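Side-chain contacts in lantibiotic dehydratase (Microbispora corallina, PDB 5EHK), which probably dehydrates serine and threonine residues of the NAI-107 precursor peptide, using glutamyl-tRNA to activate their hydroxyl groups: residues R246-A250 with G251-Q255; V376-P379 with E380-T384; P884-G887 with A888-E892; Y948-D951 with E952-A955. One frame throughout, in Å; residues are numbered along the deposited sequence.

Interaction 1 of 4, residues R246-A250 with G251-Q255; sequences RPVLA and GRLAQ
The side chain of R252 passes that of L249 at a slant, three residues further on around the first turn of a helix. Its CB stands over the backbone, 3.9 Å from L249 O. From there the chain extends straight from CG to NE, with CG anti to the carbonyl carbon (chi1 -60°), a direction that leads it past the leucine. R252 CG lies 3.9 Å from L249 CD2, and R252 CD keeps to the same methyl at 3.8 Å. R252 NE is 3.7 Å from L249 CD2, so one methyl group accompanies three successive atoms of the arginine. The methyl follows the stem as far as NE, where it meets the start of the guanidinium obliquely, neither squarely over a face nor at an edge. R252 also touches a neighbouring molecule of the crystal, and the position of its tip may partly reflect that packing.

An apolar pair joins V248 and L253: V248 CG1 is 3.9 Å from L253 CB, the two side chains crossing at about a right angle. L249 occupies the N-cap position, and its O accepts from L253 N at 3.0 Å with an N-H...O angle of 152°. The next bond, A254 N to A250 O at 2.9 Å, continues the helix. A250 and L253 pack on V196 of strand 195-198, and A254 on V268 and L272 of helix 267-278. This passage from a short edge strand into a helix backed by another helix, beside a three-stranded antiparallel sheet, is consistent with the winged helix-turn-helix peptide-recognition element found in LanB dehydratases.

Interaction 2 of 4, residues V376-P379 with E380-T384; sequences VRLP and EVVRT
P379 and V381 meet because V381 places CG1 between its backbone N and carbonyl carbon (chi1 65°), bringing that methyl within 3.9 Å of P379 CG. V382 is turned differently. Its CG2 sits beside the backbone N, 4.2 Å from P379 CG, whereas its CG1, anti to that nitrogen, is 4.3 Å from L378 CD1. The proline ring therefore has a valine methyl from each of two successive residues, and V382 touches both L378 and P379.

The polar link at the junction is slight: V382 N gives a weak bond to P379 O at 3.3 Å, P379 being the N-cap. Within the helix, E380 bends at chi2 (-65°) and meets R383 in a salt bridge. R383 NH1 is 2.8 Å from E380 OE2, which lies in the guanidinium plane at its edge, and the same NH1 also gives a weak hydrogen bond to E380 OE1. R383 NH2 has a further salt-bridge partner in D10, so the arginine joins two carboxylates.

The axes of strand 376-379 and helix 380-384 differ in direction by 76°, a sharp turn. L378, E380 and R383 pack on F154 of strand 147-155, while P379 and V382 rest against L515 of helix 512-516.

Interaction 3 of 4, residues P884-G887 with A888-E892; sequences PEIG and ARLVE
I886 and L890 lie side by side and point the same way, one helical turn apart, with I886 CG2 3.7 Å from L890 CD1. I886 CG2 is anti to its backbone N, while L890 CG is anti to its carbonyl carbon (chi1 -70°), which carries the leucine back along the helix toward the isoleucine. Beneath this pair, L890 N donates to I886 O at 2.8 Å.

On another face R889 leads away from the helix, its CG passing E885 O. Bends at chi2 and chi3 then carry the guanidinium between two acidic residues. R889 NE forms a long salt bridge with E892 OE1 at 3.6 Å. E885 OE2 lies near the guanidinium plane at its edge, but 4.5 Å from R889 NH1, beyond salt-bridge distance, so any attraction is probably weak.

Helix 875-895 forms the second helical crossover, between strands 864-872 and 902-905, of an arrangement whose antiparallel strands run in the order 4-1-3-2, as in the ferredoxin-like fold; the first crossover holds two helices, 828-837 and 839-848. I886 and L890 both pack on L822 of the strand 819-824, and L890 also on L824, which places the aliphatic pair against the sheet. I886 further touches L842 of helix 839-848.

E885 OE1 is hydrogen-bonded to H849 NE2, just beyond helix 839-848, so the strongest polar partner of this carboxylate is not R889. Further round, V891 packs on P812 of the second subunit.

Interaction 4 of 4, residues Y948-D951 with E952-A955; sequences YTLD and EVTA
One carboxylate oxygen, E952 OE1, takes two bonds from a single residue, T949, whose hydroxyl in turn accepts from the backbone of E952. T949 N reaches E952 OE1 at 2.7 Å and nearly straight (168°), meeting it close to the C-O direction. T949 OG1 donates to the same oxygen at 3.1 Å, but from above the carboxylate plane, 48° out of it. The return bond runs from E952 N to T949 OG1 at 3.2 Å. The two hydroxyl bonds depend on T949 holding OG1 between its backbone N and carbonyl carbon (chi1 61°), from where it can face both the amide and the carboxylate.

Y948 flanks the acid: E952 OE1 lies near its ring plane, at the edge, while Y948 CB packs 3.9 Å from V953 CG1. Next in the chain, L950 O accepts from T954 N and also from T954 OG1, a turn later, the latter at 2.9 Å. The neighbouring D951 pairs its carboxylate with R1092 in a salt bridge, tying this end of the helix to helix 1090-1109, and E952 packs on W1017 and L1020.

With reciprocal bonds between T949 and E952, the N-terminus of helix 950-965 is closed by a classic capping box.

The four contacts are local and follow one another along the chain, and none touches another. Interactions 1 and 2 fall in the N-terminal lantibiotic dehydratase family region, yet their centres are 54 Å apart. In both the chain passes from extended backbone into a helix, with L249 and P379 at the N-cap. Interactions 3 and 4 belong to the C-terminal family region, which in LanB enzymes probably carries out glutamate elimination; their centres are 33 Å apart and their nearest atoms about 22 Å. Interactions 2 and 3 are the most distant pair, with centres 81 Å apart on opposite sides of the chain's centre. Interaction 3 alone has a neighbour in the second subunit.

Interaction 1 of 4, residues R246-A250 with G251-Q255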
loop_
_atom_site.group_PDB
_atom_site.type_symbol
_atom_site.label_atom_id
_atom_site.label_comp_id
_atom_site.label_asym_id
_atom_site.label_seq_id
_atom_site.Cartn_x
_atom_site.Cartn_y
_atom_site.Cartn_z
ATOM N N ARG A 246 25.887 32.164 -16.885
ATOM C CA ARG A 246 26.526 32.691 -15.692
ATOM C C ARG A 246 26.134 34.166 -15.529
ATOM O O ARG A 246 25.699 34.794 -16.491
ATOM C CB ARG A 246 28.037 32.487 -15.744
ATOM C CG ARG A 246 28.436 31.016 -15.699
ATOM C CD ARG A 246 29.946 30.872 -15.804
ATOM N NE ARG A 246 30.614 31.394 -14.608
ATOM C CZ ARG A 246 31.934 31.458 -14.445
ATOM N NH1 ARG A 246 32.751 31.034 -15.403
ATOM N NH2 ARG A 246 32.438 31.949 -13.319
ATOM N N PRO A 247 26.235 34.715 -14.302
ATOM C CA PRO A 247 25.827 36.116 -14.135
ATOM C C PRO A 247 26.656 37.046 -15.028
ATOM O O PRO A 247 27.896 36.982 -14.995
ATOM C CB PRO A 247 26.134 36.392 -12.661
ATOM C CG PRO A 247 27.130 35.357 -12.269
ATOM C CD PRO A 247 26.758 34.146 -13.046
ATOM N N VAL A 248 25.958 37.865 -15.825
ATOM C CA VAL A 248 26.563 38.778 -16.794
ATOM C C VAL A 248 25.926 40.148 -16.636
ATOM O O VAL A 248 24.737 40.243 -16.306
ATOM C CB VAL A 248 26.340 38.279 -18.255
ATOM C CG1 VAL A 248 24.903 38.526 -18.730
ATOM C CG2 VAL A 248 27.309 38.932 -19.202
ATOM N N LEU A 249 26.703 41.208 -16.862
ATOM C CA LEU A 249 26.181 42.574 -16.750
ATOM C C LEU A 249 25.041 42.831 -17.748
ATOM O O LEU A 249 25.210 42.606 -18.946
ATOM C CB LEU A 249 27.307 43.593 -16.917
ATOM C CG LEU A 249 26.917 45.073 -16.821
ATOM C CD1 LEU A 249 26.234 45.389 -15.500
ATOM C CD2 LEU A 249 28.159 45.941 -16.985
ATOM N N ALA A 250 23.884 43.285 -17.259
ATOM C CA ALA A 250 22.673 43.336 -18.089
ATOM C C ALA A 250 22.806 44.262 -19.284
ATOM O O ALA A 250 22.293 43.973 -20.359
ATOM C CB ALA A 250 21.471 43.721 -17.265
ATOM N N GLY A 251 23.510 45.371 -19.093
ATOM C CA GLY A 251 23.713 46.333 -20.162
ATOM C C GLY A 251 24.510 45.752 -21.315
ATOM O O GLY A 251 24.022 45.743 -22.438
ATOM N N ARG A 252 25.701 45.225 -21.030
ATOM C CA ARG A 252 26.529 44.581 -22.050
ATOM C C ARG A 252 25.754 43.450 -22.737
ATOM O O ARG A 252 25.907 43.216 -23.940
ATOM C CB ARG A 252 27.826 44.030 -21.434
ATOM C CG ARG A 252 28.707 45.087 -20.772
ATOM C CD ARG A 252 29.935 44.523 -20.050
ATOM N NE ARG A 252 30.813 45.609 -19.599
ATOM C CZ ARG A 252 32.061 45.452 -19.149
ATOM N NH1 ARG A 252 32.604 44.240 -19.078
ATOM N NH2 ARG A 252 32.776 46.511 -18.769
ATOM N N LEU A 253 24.903 42.770 -21.974
ATOM C CA LEU A 253 24.075 41.699 -22.514
ATOM C C LEU A 253 23.069 42.238 -23.524
ATOM O O LEU A 253 22.935 41.705 -24.628
ATOM C CB LEU A 253 23.342 40.955 -21.392
ATOM C CG LEU A 253 22.369 39.873 -21.872
ATOM C CD1 LEU A 253 23.112 38.659 -22.315
ATOM C CD2 LEU A 253 21.369 39.488 -20.783
ATOM N N ALA A 254 22.357 43.290 -23.133
ATOM C CA ALA A 254 21.301 43.860 -23.966
ATOM C C ALA A 254 21.839 44.436 -25.274
ATOM O O ALA A 254 21.127 44.461 -26.287
ATOM C CB ALA A 254 20.518 44.915 -23.198
ATOM N N GLN A 255 23.093 44.888 -25.246
ATOM C CA GLN A 255 23.729 45.460 -26.434
ATOM C C GLN A 255 24.167 44.390 -27.431
ATOM O O GLN A 255 23.988 44.554 -28.639
ATOM C CB GLN A 255 24.912 46.362 -26.056
ATOM C CG GLN A 255 24.602 47.863 -26.131
ATOM C CD GLN A 255 25.454 48.683 -25.165
ATOM O OE1 GLN A 255 26.500 48.225 -24.694
ATOM N NE2 GLN A 255 24.998 49.894 -24.854
#

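Interaction 2 of 4, residues V376-P379 with E380-T384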
loop_
_atom_site.group_PDB
_atom_site.type_symbol
_atom_site.label_atom_id
_atom_site.label_comp_id
_atom_site.label_asym_id
_atom_site.label_seq_id
_atom_site.Cartn_x
_atom_site.Cartn_y
_atom_site.Cartn_z
ATOM N N VAL A 376 27.486 30.940 29.351
ATOM C CA VAL A 376 27.282 29.580 29.791
ATOM C C VAL A 376 28.498 28.729 29.505
ATOM O O VAL A 376 29.028 28.728 28.391
ATOM C CB VAL A 376 26.047 28.946 29.145
ATOM C CG1 VAL A 376 25.993 27.465 29.482
ATOM C CG2 VAL A 376 24.782 29.635 29.632
ATOM N N ARG A 377 28.959 28.025 30.528
ATOM C CA ARG A 377 30.028 27.072 30.337
ATOM C C ARG A 377 29.655 25.771 30.992
ATOM O O ARG A 377 29.054 25.754 32.059
ATOM C CB ARG A 377 31.351 27.602 30.887
ATOM C CG ARG A 377 31.996 28.610 29.969
ATOM C CD ARG A 377 33.062 29.394 30.680
ATOM N NE ARG A 377 33.423 30.580 29.914
ATOM C CZ ARG A 377 34.487 30.654 29.127
ATOM N NH1 ARG A 377 35.301 29.610 29.015
ATOM N NH2 ARG A 377 34.738 31.773 28.462
ATOM N N LEU A 378 29.996 24.672 30.342
ATOM C CA LEU A 378 29.650 23.384 30.894
ATOM C C LEU A 378 30.905 22.527 30.906
ATOM O O LEU A 378 31.724 22.607 29.998
ATOM C CB LEU A 378 28.553 22.725 30.055
ATOM C CG LEU A 378 27.236 23.460 29.812
ATOM C CD1 LEU A 378 26.438 22.679 28.781
ATOM C CD2 LEU A 378 26.421 23.607 31.101
ATOM N N PRO A 379 31.073 21.725 31.962
ATOM C CA PRO A 379 32.266 20.898 32.121
ATOM C C PRO A 379 32.269 19.775 31.111
ATOM O O PRO A 379 31.249 19.503 30.488
ATOM C CB PRO A 379 32.088 20.314 33.518
ATOM C CG PRO A 379 30.622 20.250 33.706
ATOM C CD PRO A 379 30.128 21.531 33.076
ATOM N N GLU A 380 33.404 19.107 30.991
ATOM C CA GLU A 380 33.553 18.005 30.066
ATOM C C GLU A 380 32.676 16.785 30.374
ATOM O O GLU A 380 32.394 15.987 29.487
ATOM C CB GLU A 380 35.029 17.590 30.016
ATOM C CG GLU A 380 35.942 18.638 29.436
ATOM C CD GLU A 380 35.654 18.903 27.967
ATOM O OE1 GLU A 380 35.245 17.934 27.268
ATOM O OE2 GLU A 380 35.830 20.071 27.525
ATOM N N VAL A 381 32.223 16.630 31.607
ATOM C CA VAL A 381 31.459 15.428 31.935
ATOM C C VAL A 381 30.132 15.458 31.180
ATOM O O VAL A 381 29.621 14.421 30.768
ATOM C CB VAL A 381 31.238 15.255 33.478
ATOM C CG1 VAL A 381 30.370 16.383 34.046
ATOM C CG2 VAL A 381 30.659 13.880 33.813
ATOM N N VAL A 382 29.606 16.661 30.967
ATOM C CA VAL A 382 28.363 16.833 30.231
ATOM C C VAL A 382 28.558 16.564 28.739
ATOM O O VAL A 382 27.786 15.817 28.142
ATOM C CB VAL A 382 27.770 18.224 30.445
ATOM C CG1 VAL A 382 26.630 18.474 29.447
ATOM C CG2 VAL A 382 27.286 18.356 31.881
ATOM N N ARG A 383 29.593 17.156 28.148
ATOM C CA ARG A 383 29.945 16.871 26.757
ATOM C C ARG A 383 30.023 15.365 26.481
ATOM O O ARG A 383 29.627 14.896 25.423
ATOM C CB ARG A 383 31.284 17.509 26.409
ATOM C CG ARG A 383 31.702 17.352 24.952
ATOM C CD ARG A 383 33.211 17.382 24.831
ATOM N NE ARG A 383 33.679 18.160 23.689
ATOM C CZ ARG A 383 34.466 19.229 23.773
ATOM N NH1 ARG A 383 34.880 19.677 24.954
ATOM N NH2 ARG A 383 34.845 19.857 22.670
ATOM N N THR A 384 30.503 14.600 27.446
ATOM C CA THR A 384 30.589 13.155 27.291
ATOM C C THR A 384 29.226 12.466 27.392
ATOM O O THR A 384 29.003 11.427 26.765
ATOM C CB THR A 384 31.618 12.570 28.278
ATOM O OG1 THR A 384 32.918 12.916 27.794
ATOM C CG2 THR A 384 31.517 11.034 28.385
#

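Interaction 3 of 4, residues P884-G887 with A888-E892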
loop_
_atom_site.group_PDB
_atom_site.type_symbol
_atom_site.label_atom_id
_atom_site.label_comp_id
_atom_site.label_asym_id
_atom_site.label_seq_id
_atom_site.Cartn_x
_atom_site.Cartn_y
_atom_site.Cartn_z
ATOM N N PRO A 884 -2.392 -5.420 -40.382
ATOM C CA PRO A 884 -3.813 -5.764 -40.410
ATOM C C PRO A 884 -4.073 -7.264 -40.459
ATOM O O PRO A 884 -5.138 -7.696 -40.009
ATOM C CB PRO A 884 -4.303 -5.094 -41.695
ATOM C CG PRO A 884 -3.300 -4.028 -41.968
ATOM C CD PRO A 884 -2.010 -4.617 -41.556
ATOM N N GLU A 885 -3.135 -8.056 -40.961
ATOM C CA GLU A 885 -3.339 -9.498 -40.917
ATOM C C GLU A 885 -3.289 -9.951 -39.460
ATOM O O GLU A 885 -4.168 -10.671 -38.991
ATOM C CB GLU A 885 -2.313 -10.242 -41.776
ATOM C CG GLU A 885 -2.412 -11.755 -41.641
ATOM C CD GLU A 885 -1.582 -12.532 -42.664
ATOM O OE1 GLU A 885 -0.897 -11.895 -43.508
ATOM O OE2 GLU A 885 -1.600 -13.791 -42.591
ATOM N N ILE A 886 -2.244 -9.502 -38.773
ATOM C CA ILE A 886 -2.040 -9.695 -37.354
ATOM C C ILE A 886 -3.247 -9.249 -36.514
ATOM O O ILE A 886 -3.709 -9.986 -35.622
ATOM C CB ILE A 886 -0.799 -8.902 -36.904
ATOM C CG1 ILE A 886 0.449 -9.765 -37.037
ATOM C CG2 ILE A 886 -0.875 -8.532 -35.452
ATOM C CD1 ILE A 886 1.697 -9.121 -36.408
ATOM N N GLY A 887 -3.753 -8.053 -36.787
ATOM C CA GLY A 887 -4.845 -7.518 -36.003
ATOM C C GLY A 887 -6.120 -8.330 -36.116
ATOM O O GLY A 887 -6.832 -8.537 -35.137
ATOM N N ALA A 888 -6.447 -8.759 -37.321
ATOM C CA ALA A 888 -7.642 -9.563 -37.491
ATOM C C ALA A 888 -7.524 -10.864 -36.679
ATOM O O ALA A 888 -8.489 -11.297 -36.051
ATOM C CB ALA A 888 -7.902 -9.852 -38.967
ATOM N N ARG A 889 -6.352 -11.498 -36.706
ATOM C CA ARG A 889 -6.150 -12.689 -35.895
ATOM C C ARG A 889 -6.249 -12.358 -34.395
ATOM O O ARG A 889 -6.839 -13.121 -33.626
ATOM C CB ARG A 889 -4.826 -13.390 -36.245
ATOM C CG ARG A 889 -4.602 -13.664 -37.750
ATOM C CD ARG A 889 -5.745 -14.437 -38.432
ATOM N NE ARG A 889 -5.685 -15.885 -38.218
ATOM C CZ ARG A 889 -4.968 -16.739 -38.955
ATOM N NH1 ARG A 889 -4.215 -16.313 -39.964
ATOM N NH2 ARG A 889 -4.993 -18.034 -38.672
ATOM N N LEU A 890 -5.679 -11.217 -33.993
ATOM C CA LEU A 890 -5.696 -10.792 -32.596
ATOM C C LEU A 890 -7.108 -10.539 -32.107
ATOM O O LEU A 890 -7.427 -10.832 -30.958
ATOM C CB LEU A 890 -4.787 -9.587 -32.331
ATOM C CG LEU A 890 -3.298 -9.896 -32.434
ATOM C CD1 LEU A 890 -2.464 -8.662 -32.099
ATOM C CD2 LEU A 890 -2.885 -11.089 -31.550
ATOM N N VAL A 891 -7.967 -10.037 -32.987
ATOM C CA VAL A 891 -9.353 -9.846 -32.607
ATOM C C VAL A 891 -10.079 -11.204 -32.527
ATOM O O VAL A 891 -10.780 -11.444 -31.567
ATOM C CB VAL A 891 -10.086 -8.912 -33.578
ATOM C CG1 VAL A 891 -11.606 -9.057 -33.426
ATOM C CG2 VAL A 891 -9.621 -7.475 -33.395
ATOM N N GLU A 892 -9.876 -12.112 -33.482
ATOM C CA GLU A 892 -10.431 -13.460 -33.363
ATOM C C GLU A 892 -10.030 -14.068 -32.024
ATOM O O GLU A 892 -10.883 -14.570 -31.279
ATOM C CB GLU A 892 -9.955 -14.423 -34.471
ATOM C CG GLU A 892 -10.208 -14.074 -35.982
ATOM C CD GLU A 892 -9.352 -14.957 -36.926
ATOM O OE1 GLU A 892 -8.825 -16.001 -36.480
ATOM O OE2 GLU A 892 -9.092 -14.557 -38.082
#

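Interaction 4 of 4, residues Y948-D951 with E952-A955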
loop_
_atom_site.group_PDB
_atom_site.type_symbol
_atom_site.label_atom_id
_atom_site.label_comp_id
_atom_site.label_asym_id
_atom_site.label_seq_id
_atom_site.Cartn_x
_atom_site.Cartn_y
_atom_site.Cartn_z
ATOM N N TYR A 948 10.831 -35.008 -19.522
ATOM C CA TYR A 948 11.485 -33.898 -18.861
ATOM C C TYR A 948 10.526 -32.772 -18.484
ATOM O O TYR A 948 9.579 -32.464 -19.202
ATOM C CB TYR A 948 12.598 -33.376 -19.754
ATOM C CG TYR A 948 13.600 -34.430 -20.143
ATOM C CD1 TYR A 948 14.548 -34.890 -19.236
ATOM C CD2 TYR A 948 13.601 -34.962 -21.419
ATOM C CE1 TYR A 948 15.469 -35.853 -19.597
ATOM C CE2 TYR A 948 14.513 -35.929 -21.789
ATOM C CZ TYR A 948 15.447 -36.370 -20.876
ATOM O OH TYR A 948 16.358 -37.329 -21.258
ATOM N N THR A 949 10.770 -32.181 -17.324
ATOM C CA THR A 949 9.989 -31.047 -16.878
ATOM C C THR A 949 10.499 -29.782 -17.564
ATOM O O THR A 949 11.536 -29.788 -18.213
ATOM C CB THR A 949 10.108 -30.864 -15.354
ATOM O OG1 THR A 949 11.479 -30.618 -15.015
ATOM C CG2 THR A 949 9.620 -32.114 -14.618
ATOM N N LEU A 950 9.761 -28.695 -17.414
ATOM C CA LEU A 950 10.192 -27.412 -17.919
ATOM C C LEU A 950 11.486 -26.959 -17.259
ATOM O O LEU A 950 12.368 -26.448 -17.928
ATOM C CB LEU A 950 9.094 -26.381 -17.685
ATOM C CG LEU A 950 8.973 -25.205 -18.648
ATOM C CD1 LEU A 950 9.008 -25.653 -20.104
ATOM C CD2 LEU A 950 7.684 -24.471 -18.356
ATOM N N ASP A 951 11.620 -27.165 -15.953
ATOM C CA ASP A 951 12.846 -26.767 -15.256
ATOM C C ASP A 951 14.049 -27.517 -15.804
ATOM O O ASP A 951 15.153 -26.974 -15.905
ATOM C CB ASP A 951 12.749 -26.995 -13.751
ATOM C CG ASP A 951 11.749 -26.081 -13.088
ATOM O OD1 ASP A 951 10.874 -25.547 -13.800
ATOM O OD2 ASP A 951 11.850 -25.876 -11.855
ATOM N N GLU A 952 13.829 -28.776 -16.148
ATOM C CA GLU A 952 14.889 -29.564 -16.742
ATOM C C GLU A 952 15.312 -29.005 -18.094
ATOM O O GLU A 952 16.484 -28.697 -18.290
ATOM C CB GLU A 952 14.487 -31.040 -16.846
ATOM C CG GLU A 952 14.727 -31.808 -15.546
ATOM C CD GLU A 952 13.975 -33.120 -15.482
ATOM O OE1 GLU A 952 12.882 -33.217 -16.089
ATOM O OE2 GLU A 952 14.493 -34.064 -14.848
ATOM N N VAL A 953 14.365 -28.834 -19.007
ATOM C CA VAL A 953 14.715 -28.364 -20.342
ATOM C C VAL A 953 15.312 -26.958 -20.256
ATOM O O VAL A 953 16.158 -26.599 -21.072
ATOM C CB VAL A 953 13.536 -28.430 -21.334
ATOM C CG1 VAL A 953 12.865 -29.802 -21.252
ATOM C CG2 VAL A 953 12.534 -27.332 -21.054
ATOM N N THR A 954 14.899 -26.180 -19.250
ATOM C CA THR A 954 15.458 -24.841 -19.043
ATOM C C THR A 954 16.899 -24.911 -18.544
ATOM O O THR A 954 17.758 -24.159 -19.012
ATOM C CB THR A 954 14.584 -23.962 -18.133
ATOM O OG1 THR A 954 13.278 -23.845 -18.710
ATOM C CG2 THR A 954 15.167 -22.546 -18.002
ATOM N N ALA A 955 17.155 -25.807 -17.593
ATOM C CA ALA A 955 18.519 -26.070 -17.137
ATOM C C ALA A 955 19.373 -26.523 -18.324
ATOM O O ALA A 955 20.463 -26.003 -18.560
ATOM C CB ALA A 955 18.511 -27.149 -16.073
#